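PDB 2WNH: 3-phytase from Klebsiella pneumoniae, which probably hydrolyses phytate (inositol hexakisphosphate), beginning with the 3-phosphate. Local coordinates for residues 262-267 against 296-301; 319-324 against 336-342; 364-368 against 383-388. The protein carries 3 engineered substitutions. The contacts are given in a common frame with arbitrary orientation. Where two conformers were deposited one is given. Residue numbers count along the deposited sequence, not the author numbering.

The three contacts adjoin one another in the alpha/beta domain, interactions 1 and 2 buried and interaction 3 partly so, their centres about 13 to 15 Å apart. Interaction 1 crosses two helices; interaction 2 pairs two strands beneath the second of these helices, where M301 CE lies 3.4 Å from V338 CG1 and V297 CG1 3.7 Å from L321 CD2. Interaction 3 joins the loop after strand 361-364 to helix 381-388 and abuts both: L388 O is 3.4 Å from L267 CD2, L388 CD1 3.6 Å from L336 CD2, and E364 OE2 forms a 2.8 Å salt bridge with R337 NE. All lie away from H358, a magnesium ligand in a structure of this protein, with no magnesium bound to this chain.

Interaction 1. Residues 262-267 against 296-301; sequences RGSVLL and MVRTLM
Helices 256-274 and 291-301 cross almost at right angles: over residues 262-267 and 296-301 the signed crossing angle is -82°, the axes approach to 8.6 Å, and 423 Å² is buried without a hydrogen bond across the interface. The closest CA pair is G263 and M296, at 5.2 Å. Helix 256-274 is kinked: phi/psi are -103/-13 at R262 and -115/-12 at G263, and V265 N and L266 N lack the bond to the turn before. L266 N makes only a weak 3.2 Å bond to G263 O, whereas L267 N to G263 O is 3.0 Å. Residues 296-300 have regular helical angles. G263 presents bare backbone, and an ideal CB on it would lie 2.8 Å from M296 CB, a clash. The hollow is filled from the other side. M296 (m, t, m) lays its SD 3.4 Å from R262 CB and 4.0 Å from G263 N, while L300 (m, t) pushes CD1 to 3.5 Å from both G263 C and S264 N. S264 points away and bonds through OG to Q260 O and D393 N. In the alpha/beta domain of this histidine acid phosphatase, helix 291-301 lies directly on the sheet, V297 and M301 touching L321 of strand 320-328, and helix 256-274 packs across helix 291-301. One turn beyond G263, L267 (t, p) is the bump, entering a hollow bounded by V297, L300 and M301: its CD1 is 3.9 Å from both V297 CG1 and M301 CG, its CD2 3.7 Å from L300 CB. V297 (t) also reaches L266 (t, p), with CG2 3.7 Å from L266 CD2.

Interaction 2. Residues 319-324 against 336-342; sequences SSLVLE and LRVYFQA
Residues 320-324 and 336-342 are the two arms of an antiparallel beta hairpin, with strand directions 171° apart. S320/Q341, V322/Y339 and E324/R337 are hydrogen-bonded pairs; L321/F340 and L323/V338 are the non-hydrogen-bonded pairs between them. Each hydrogen-bonded pair makes both backbone bonds: S320 N to Q341 O 3.0 Å and Q341 N to S320 O 2.9 Å; V322 N to Y339 O 2.8 Å and Y339 N to V322 O 3.0 Å; E324 N to R337 O 2.8 Å and R337 N to E324 O 2.9 Å. On the S320-V322-E324 face, polar side chains pair too. Q341 NE2 donates to S320 OG (3.1 Å), which also meets E21. E324 (m, t) accepts from R337 NH1 at OE1 in a 3.0 Å salt bridge and from Y339 OH at OE2 (2.7 Å); W326 and Y75 are further partners of its carboxylate, and R337 NE turns to E364. V322 CB lies over the Y339 ring, 3.8 Å from its centroid, a CH-pi contact. The outward backbone groups of L321 and L323 bond to L22 and V20 of strand 14-24, and V338 to W365. Helix 58-77 packs on the face of S320, V322, Y339 and Q341, while helices 291-301 and 381-388 cover the L321-L323-V338 face.

Interaction 3. Residues 364-368 against 383-388; sequences EWRQP and AAITAL
W365 lays its indole against L388, whose CD2 sits over one face of the five-membered ring, 3.9 Å from the centroid and 20° off the normal, in a CH-pi contact; the closest atoms are W365 CE2 and L388 CD2 at 3.7 Å. With chi1 t and chi2 88°, the six-membered ring points at the helix, its CZ3-CZ2 side spanning A384 and A387: CZ3 is 4.1 Å from A384 CB, and CZ2 4.3 Å from A387 CB, the latter at the ring edge. The chain from 365 to 367 is extended (phi/psi -76/151, -154/164, -151/165), so W365 and Q367 both point toward helix 381-388. W365 CA lies 9.8 Å from L388 CA, and Q367 CA 8.0 Å from A384 CA. Q367 (chi1 p, chi2 t) spans the gap with its amide: NE2 makes a weak hydrogen bond to A383 O at 3.2 Å, an acceptor already used by A387 N in the helix, and OE1 lies 3.2 Å from A387 CB. This is plain packing of an irregular loop, after strand 361-364, on a helix of the histidine phosphatase fold, away from the annotated sites. Behind it, W365 hydrogen-bonds through its backbone to V338 of strand 334-342 and packs edge-to-face with F303, A384 and L388 rest on L336, and I385 faces helix 256-274.

Interaction 1. Residues 262-267 against 296-301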
loop_
_atom_site.group_PDB
_atom_site.type_symbol
_atom_site.label_atom_id
_atom_site.label_comp_id
_atom_site.label_asym_id
_atom_site.label_seq_id
_atom_site.Cartn_x
_atom_site.Cartn_y
_atom_site.Cartn_z
ATOM N N ARG B 262 30.938 16.869 31.588
ATOM C CA ARG B 262 30.775 15.859 30.555
ATOM C C ARG B 262 29.543 16.032 29.649
ATOM O O ARG B 262 29.463 15.376 28.619
ATOM C CB ARG B 262 30.803 14.456 31.178
ATOM C CG ARG B 262 32.187 14.034 31.728
ATOM C CD ARG B 262 32.237 12.540 31.982
ATOM N NE ARG B 262 32.207 11.783 30.735
ATOM C CZ ARG B 262 31.582 10.618 30.563
ATOM N NH1 ARG B 262 30.904 10.059 31.560
ATOM N NH2 ARG B 262 31.616 10.024 29.375
ATOM N N GLY B 263 28.612 16.895 30.038
ATOM C CA GLY B 263 27.396 17.149 29.269
ATOM C C GLY B 263 27.226 18.544 28.680
ATOM O O GLY B 263 26.326 18.753 27.863
ATOM N N SER B 264 28.054 19.516 29.084
ATOM C CA SER B 264 27.883 20.886 28.572
ATOM C C SER B 264 28.040 20.999 27.063
ATOM O O SER B 264 27.327 21.765 26.429
ATOM C CB SER B 264 28.845 21.872 29.251
ATOM O OG SER B 264 28.476 22.076 30.607
ATOM N N VAL B 265 28.978 20.243 26.499
ATOM C CA VAL B 265 29.241 20.291 25.055
ATOM C C VAL B 265 27.994 19.861 24.255
ATOM O O VAL B 265 27.680 20.440 23.210
ATOM C CB VAL B 265 30.499 19.462 24.703
ATOM C CG1 VAL B 265 30.287 17.971 25.001
ATOM C CG2 VAL B 265 30.964 19.707 23.277
ATOM N N LEU B 266 27.267 18.884 24.797
ATOM C CA LEU B 266 26.100 18.327 24.112
ATOM C C LEU B 266 24.892 19.224 24.289
ATOM O O LEU B 266 24.164 19.508 23.329
ATOM C CB LEU B 266 25.807 16.907 24.641
ATOM C CG LEU B 266 24.597 16.152 24.064
ATOM C CD1 LEU B 266 24.605 16.110 22.511
ATOM C CD2 LEU B 266 24.556 14.725 24.649
ATOM N N LEU B 267 24.643 19.692 25.503
ATOM C CA LEU B 267 23.513 20.598 25.650
ATOM C C LEU B 267 23.756 21.845 24.804
ATOM O O LEU B 267 22.841 22.328 24.126
ATOM C CB LEU B 267 23.240 20.965 27.111
ATOM C CG LEU B 267 22.113 22.004 27.317
ATOM C CD1 LEU B 267 20.762 21.542 26.755
ATOM C CD2 LEU B 267 21.931 22.318 28.795
ATOM N N MET B 296 22.972 13.589 31.867
ATOM C CA MET B 296 23.769 14.806 32.080
ATOM C C MET B 296 23.086 16.037 31.504
ATOM O O MET B 296 23.007 17.088 32.150
ATOM C CB MET B 296 25.171 14.620 31.540
ATOM C CG MET B 296 25.975 13.651 32.392
ATOM S SD MET B 296 27.637 13.379 31.767
ATOM C CE MET B 296 27.370 12.789 30.110
ATOM N N VAL B 297 22.570 15.904 30.282
ATOM C CA VAL B 297 21.832 16.997 29.663
ATOM C C VAL B 297 20.614 17.456 30.481
ATOM O O VAL B 297 20.441 18.665 30.711
ATOM C CB VAL B 297 21.452 16.654 28.212
ATOM C CG1 VAL B 297 20.559 17.756 27.637
ATOM C CG2 VAL B 297 22.726 16.500 27.387
ATOM N N ARG B 298 19.760 16.530 30.926
ATOM C CA ARG B 298 18.585 16.927 31.695
ATOM C C ARG B 298 18.991 17.540 33.033
ATOM O O ARG B 298 18.314 18.421 33.531
ATOM C CB ARG B 298 17.558 15.787 31.874
ATOM C CG ARG B 298 18.065 14.530 32.574
ATOM C CD ARG B 298 17.781 14.498 34.089
ATOM N NE ARG B 298 18.362 13.280 34.669
ATOM C CZ ARG B 298 17.773 12.082 34.620
ATOM N NH1 ARG B 298 16.594 11.962 34.023
ATOM N NH2 ARG B 298 18.360 11.000 35.154
ATOM N N THR B 299 20.090 17.063 33.618
ATOM C CA THR B 299 20.593 17.713 34.844
ATOM C C THR B 299 20.957 19.180 34.614
ATOM O O THR B 299 20.553 20.056 35.393
ATOM C CB THR B 299 21.721 16.878 35.505
ATOM O OG1 THR B 299 21.113 15.721 36.077
ATOM C CG2 THR B 299 22.430 17.663 36.613
ATOM N N LEU B 300 21.690 19.451 33.535
ATOM C CA LEU B 300 22.053 20.832 33.186
ATOM C C LEU B 300 20.824 21.677 32.878
ATOM O O LEU B 300 20.765 22.873 33.204
ATOM C CB LEU B 300 23.071 20.857 32.033
ATOM C CG LEU B 300 24.440 20.221 32.322
ATOM C CD1 LEU B 300 25.268 20.278 31.076
ATOM C CD2 LEU B 300 25.120 20.937 33.472
ATOM N N MET B 301 19.812 21.051 32.277
ATOM C CA MET B 301 18.512 21.713 32.024
ATOM C C MET B 301 17.708 21.959 33.286
ATOM O O MET B 301 16.731 22.709 33.249
ATOM C CB MET B 301 17.662 20.897 31.037
ATOM C CG MET B 301 18.246 20.767 29.640
ATOM S SD MET B 301 17.393 19.466 28.704
ATOM C CE MET B 301 16.125 20.414 27.891
#

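Interaction 2. Residues 319-324 against 336-342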
loop_
_atom_site.group_PDB
_atom_site.type_symbol
_atom_site.label_atom_id
_atom_site.label_comp_id
_atom_site.label_asym_id
_atom_site.label_seq_id
_atom_site.Cartn_x
_atom_site.Cartn_y
_atom_site.Cartn_z
ATOM N N SER B 319 14.056 5.812 24.416
ATOM C CA SER B 319 13.401 7.037 24.866
ATOM C C SER B 319 14.192 8.244 24.334
ATOM O O SER B 319 15.333 8.085 23.892
ATOM C CB SER B 319 13.354 7.076 26.395
ATOM O OG SER B 319 14.669 7.213 26.932
ATOM N N SER B 320 13.593 9.432 24.339
ATOM C CA SER B 320 14.326 10.605 23.853
ATOM C C SER B 320 13.904 11.907 24.514
ATOM O O SER B 320 12.790 12.022 25.008
ATOM C CB SER B 320 14.241 10.733 22.333
ATOM O OG SER B 320 12.942 11.095 21.926
ATOM N N LEU B 321 14.850 12.851 24.509
ATOM C CA LEU B 321 14.662 14.228 24.927
ATOM C C LEU B 321 14.513 15.040 23.639
ATOM O O LEU B 321 15.331 14.924 22.716
ATOM C CB LEU B 321 15.914 14.670 25.703
ATOM C CG LEU B 321 15.899 16.026 26.380
ATOM C CD1 LEU B 321 14.726 16.151 27.358
ATOM C CD2 LEU B 321 17.236 16.151 27.131
ATOM N N VAL B 322 13.470 15.858 23.571
ATOM C CA VAL B 322 13.192 16.616 22.358
ATOM C C VAL B 322 13.094 18.108 22.635
ATOM O O VAL B 322 12.397 18.520 23.572
ATOM C CB VAL B 322 11.889 16.141 21.653
ATOM C CG1 VAL B 322 11.639 16.990 20.382
ATOM C CG2 VAL B 322 11.948 14.645 21.315
ATOM N N LEU B 323 13.721 18.906 21.761
ATOM C CA LEU B 323 13.465 20.353 21.698
ATOM C C LEU B 323 12.799 20.661 20.351
ATOM O O LEU B 323 13.303 20.245 19.306
ATOM C CB LEU B 323 14.777 21.127 21.750
ATOM C CG LEU B 323 15.773 20.766 22.851
ATOM C CD1 LEU B 323 17.075 21.577 22.655
ATOM C CD2 LEU B 323 15.172 20.992 24.220
ATOM N N GLU B 324 11.699 21.400 20.393
ATOM C CA GLU B 324 11.004 21.847 19.180
ATOM C C GLU B 324 10.887 23.370 19.136
ATOM O O GLU B 324 10.397 23.973 20.083
ATOM C CB GLU B 324 9.579 21.262 19.138
ATOM C CG GLU B 324 9.517 19.748 18.829
ATOM C CD GLU B 324 8.115 19.144 19.018
ATOM O OE1 GLU B 324 7.176 19.845 19.489
ATOM O OE2 GLU B 324 7.939 17.940 18.717
ATOM N N LEU B 336 9.639 27.651 22.280
ATOM C CA LEU B 336 10.305 26.374 22.421
ATOM C C LEU B 336 9.391 25.421 23.190
ATOM O O LEU B 336 8.713 25.834 24.127
ATOM C CB LEU B 336 11.631 26.576 23.159
ATOM C CG LEU B 336 12.568 25.381 23.244
ATOM C CD1 LEU B 336 13.132 25.055 21.866
ATOM C CD2 LEU B 336 13.692 25.645 24.253
ATOM N N ARG B 337 9.349 24.164 22.749
ATOM C CA ARG B 337 8.725 23.073 23.494
ATOM C C ARG B 337 9.819 22.075 23.840
ATOM O O ARG B 337 10.677 21.764 23.002
ATOM C CB ARG B 337 7.647 22.412 22.627
ATOM C CG ARG B 337 6.982 21.235 23.279
ATOM C CD ARG B 337 5.823 20.765 22.451
ATOM N NE ARG B 337 5.184 19.626 23.083
ATOM C CZ ARG B 337 4.906 18.489 22.462
ATOM N NH1 ARG B 337 5.233 18.322 21.181
ATOM N NH2 ARG B 337 4.304 17.516 23.134
ATOM N N VAL B 338 9.806 21.573 25.080
ATOM C CA VAL B 338 10.875 20.703 25.561
ATOM C C VAL B 338 10.199 19.540 26.267
ATOM O O VAL B 338 9.360 19.744 27.147
ATOM C CB VAL B 338 11.777 21.462 26.578
ATOM C CG1 VAL B 338 12.854 20.536 27.103
ATOM C CG2 VAL B 338 12.386 22.675 25.924
ATOM N N TYR B 339 10.520 18.305 25.873
ATOM C CA TYR B 339 9.870 17.174 26.539
ATOM C C TYR B 339 10.708 15.916 26.522
ATOM O O TYR B 339 11.680 15.817 25.764
ATOM C CB TYR B 339 8.468 16.901 25.958
ATOM C CG TYR B 339 8.416 16.601 24.484
ATOM C CD1 TYR B 339 8.315 17.628 23.558
ATOM C CD2 TYR B 339 8.439 15.281 24.022
ATOM C CE1 TYR B 339 8.249 17.359 22.204
ATOM C CE2 TYR B 339 8.360 14.993 22.646
ATOM C CZ TYR B 339 8.281 16.048 21.755
ATOM O OH TYR B 339 8.176 15.844 20.389
ATOM N N PHE B 340 10.339 14.972 27.383
ATOM C CA PHE B 340 10.955 13.675 27.410
ATOM C C PHE B 340 9.862 12.660 27.114
ATOM O O PHE B 340 8.740 12.791 27.611
ATOM C CB PHE B 340 11.574 13.373 28.780
ATOM C CG PHE B 340 12.224 12.014 28.850
ATOM C CD1 PHE B 340 13.396 11.742 28.140
ATOM C CD2 PHE B 340 11.643 10.988 29.594
ATOM C CE1 PHE B 340 13.991 10.480 28.166
ATOM C CE2 PHE B 340 12.251 9.714 29.631
ATOM C CZ PHE B 340 13.415 9.467 28.917
ATOM N N GLN B 341 10.180 11.685 26.271
ATOM C CA GLN B 341 9.200 10.670 25.887
ATOM C C GLN B 341 9.782 9.268 25.948
ATOM O O GLN B 341 10.967 9.079 25.654
ATOM C CB GLN B 341 8.652 10.966 24.474
ATOM C CG GLN B 341 9.677 10.759 23.363
ATOM C CD GLN B 341 9.145 11.172 21.999
ATOM O OE1 GLN B 341 7.972 10.969 21.698
ATOM N NE2 GLN B 341 10.004 11.769 21.182
ATOM N N ALA B 342 8.920 8.299 26.284
ATOM C CA ALA B 342 9.265 6.859 26.324
ATOM C C ALA B 342 8.036 5.983 26.148
ATOM O O ALA B 342 6.917 6.440 26.298
ATOM C CB ALA B 342 9.913 6.508 27.674
#

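Interaction 3. Residues 364-368 against 383-388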
loop_
_atom_site.group_PDB
_atom_site.type_symbol
_atom_site.label_atom_id
_atom_site.label_comp_id
_atom_site.label_asym_id
_atom_site.label_seq_id
_atom_site.Cartn_x
_atom_site.Cartn_y
_atom_site.Cartn_z
ATOM N N GLU B 364 6.431 17.275 29.730
ATOM C CA GLU B 364 6.994 18.503 29.199
ATOM C C GLU B 364 7.631 19.355 30.290
ATOM O O GLU B 364 7.123 19.410 31.411
ATOM C CB GLU B 364 5.869 19.317 28.538
ATOM C CG GLU B 364 5.132 18.608 27.413
ATOM C CD GLU B 364 4.027 19.486 26.856
ATOM O OE1 GLU B 364 3.034 19.772 27.617
ATOM O OE2 GLU B 364 4.154 19.902 25.675
ATOM N N TRP B 365 8.736 20.009 29.955
ATOM C CA TRP B 365 9.353 21.045 30.792
ATOM C C TRP B 365 8.548 22.332 30.681
ATOM O O TRP B 365 7.937 22.609 29.636
ATOM C CB TRP B 365 10.787 21.283 30.299
ATOM C CG TRP B 365 11.527 22.387 30.972
ATOM C CD1 TRP B 365 12.282 22.301 32.115
ATOM C CD2 TRP B 365 11.640 23.746 30.520
ATOM N NE1 TRP B 365 12.831 23.536 32.418
ATOM C CE2 TRP B 365 12.456 24.434 31.453
ATOM C CE3 TRP B 365 11.119 24.456 29.423
ATOM C CZ2 TRP B 365 12.768 25.783 31.317
ATOM C CZ3 TRP B 365 11.411 25.799 29.312
ATOM C CH2 TRP B 365 12.232 26.450 30.246
ATOM N N ARG B 366 8.560 23.129 31.739
ATOM C CA ARG B 366 7.913 24.437 31.710
ATOM C C ARG B 366 8.555 25.382 32.720
ATOM O O ARG B 366 9.288 24.959 33.616
ATOM C CB ARG B 366 6.412 24.321 31.982
ATOM C CG ARG B 366 6.063 23.751 33.355
ATOM C CD ARG B 366 4.609 24.076 33.734
ATOM N NE ARG B 366 4.411 25.526 33.799
ATOM C CZ ARG B 366 3.637 26.238 32.979
ATOM N NH1 ARG B 366 2.923 25.646 32.025
ATOM N NH2 ARG B 366 3.563 27.555 33.134
ATOM N N GLN B 367 8.268 26.663 32.545
ATOM C CA GLN B 367 8.648 27.696 33.497
ATOM C C GLN B 367 7.612 28.794 33.370
ATOM O O GLN B 367 6.831 28.786 32.418
ATOM C CB GLN B 367 10.052 28.202 33.199
ATOM C CG GLN B 367 10.227 28.979 31.879
ATOM C CD GLN B 367 11.610 29.616 31.798
ATOM O OE1 GLN B 367 12.379 29.567 32.762
ATOM N NE2 GLN B 367 11.929 30.216 30.655
ATOM N N PRO B 368 7.546 29.724 34.349
ATOM C CA PRO B 368 6.579 30.828 34.202
ATOM C C PRO B 368 6.658 31.502 32.833
ATOM O O PRO B 368 7.760 31.694 32.290
ATOM C CB PRO B 368 7.008 31.804 35.307
ATOM C CG PRO B 368 7.548 30.885 36.389
ATOM C CD PRO B 368 8.282 29.796 35.634
ATOM N N ALA B 383 13.890 33.334 26.350
ATOM C CA ALA B 383 13.838 33.063 27.782
ATOM C C ALA B 383 13.997 31.576 28.102
ATOM O O ALA B 383 14.549 31.226 29.146
ATOM C CB ALA B 383 12.521 33.582 28.371
ATOM N N ALA B 384 13.482 30.702 27.229
ATOM C CA ALA B 384 13.600 29.261 27.438
ATOM C C ALA B 384 15.047 28.816 27.238
ATOM O O ALA B 384 15.613 28.084 28.072
ATOM C CB ALA B 384 12.657 28.515 26.507
ATOM N N ILE B 385 15.651 29.272 26.142
ATOM C CA ILE B 385 17.070 29.010 25.867
ATOM C C ILE B 385 17.969 29.455 27.027
ATOM O O ILE B 385 18.846 28.709 27.462
ATOM C CB ILE B 385 17.502 29.680 24.545
ATOM C CG1 ILE B 385 16.683 29.096 23.366
ATOM C CG2 ILE B 385 19.015 29.569 24.335
ATOM C CD1 ILE B 385 17.038 27.660 22.981
ATOM N N THR B 386 17.736 30.666 27.519
ATOM C CA THR B 386 18.520 31.215 28.629
ATOM C C THR B 386 18.379 30.377 29.889
ATOM O O THR B 386 19.377 30.058 30.537
ATOM C CB THR B 386 18.116 32.665 28.922
ATOM O OG1 THR B 386 18.407 33.462 27.766
ATOM C CG2 THR B 386 18.913 33.226 30.128
ATOM N N ALA B 387 17.146 30.032 30.239
ATOM C CA ALA B 387 16.900 29.220 31.421
ATOM C C ALA B 387 17.522 27.829 31.311
ATOM O O ALA B 387 18.152 27.337 32.260
ATOM C CB ALA B 387 15.400 29.128 31.725
ATOM N N LEU B 388 17.374 27.201 30.147
ATOM C CA LEU B 388 17.897 25.844 29.961
ATOM C C LEU B 388 19.424 25.790 29.948
ATOM O O LEU B 388 20.017 24.741 30.256
ATOM C CB LEU B 388 17.350 25.228 28.664
ATOM C CG LEU B 388 15.858 24.889 28.720
ATOM C CD1 LEU B 388 15.338 24.665 27.282
ATOM C CD2 LEU B 388 15.526 23.691 29.596
#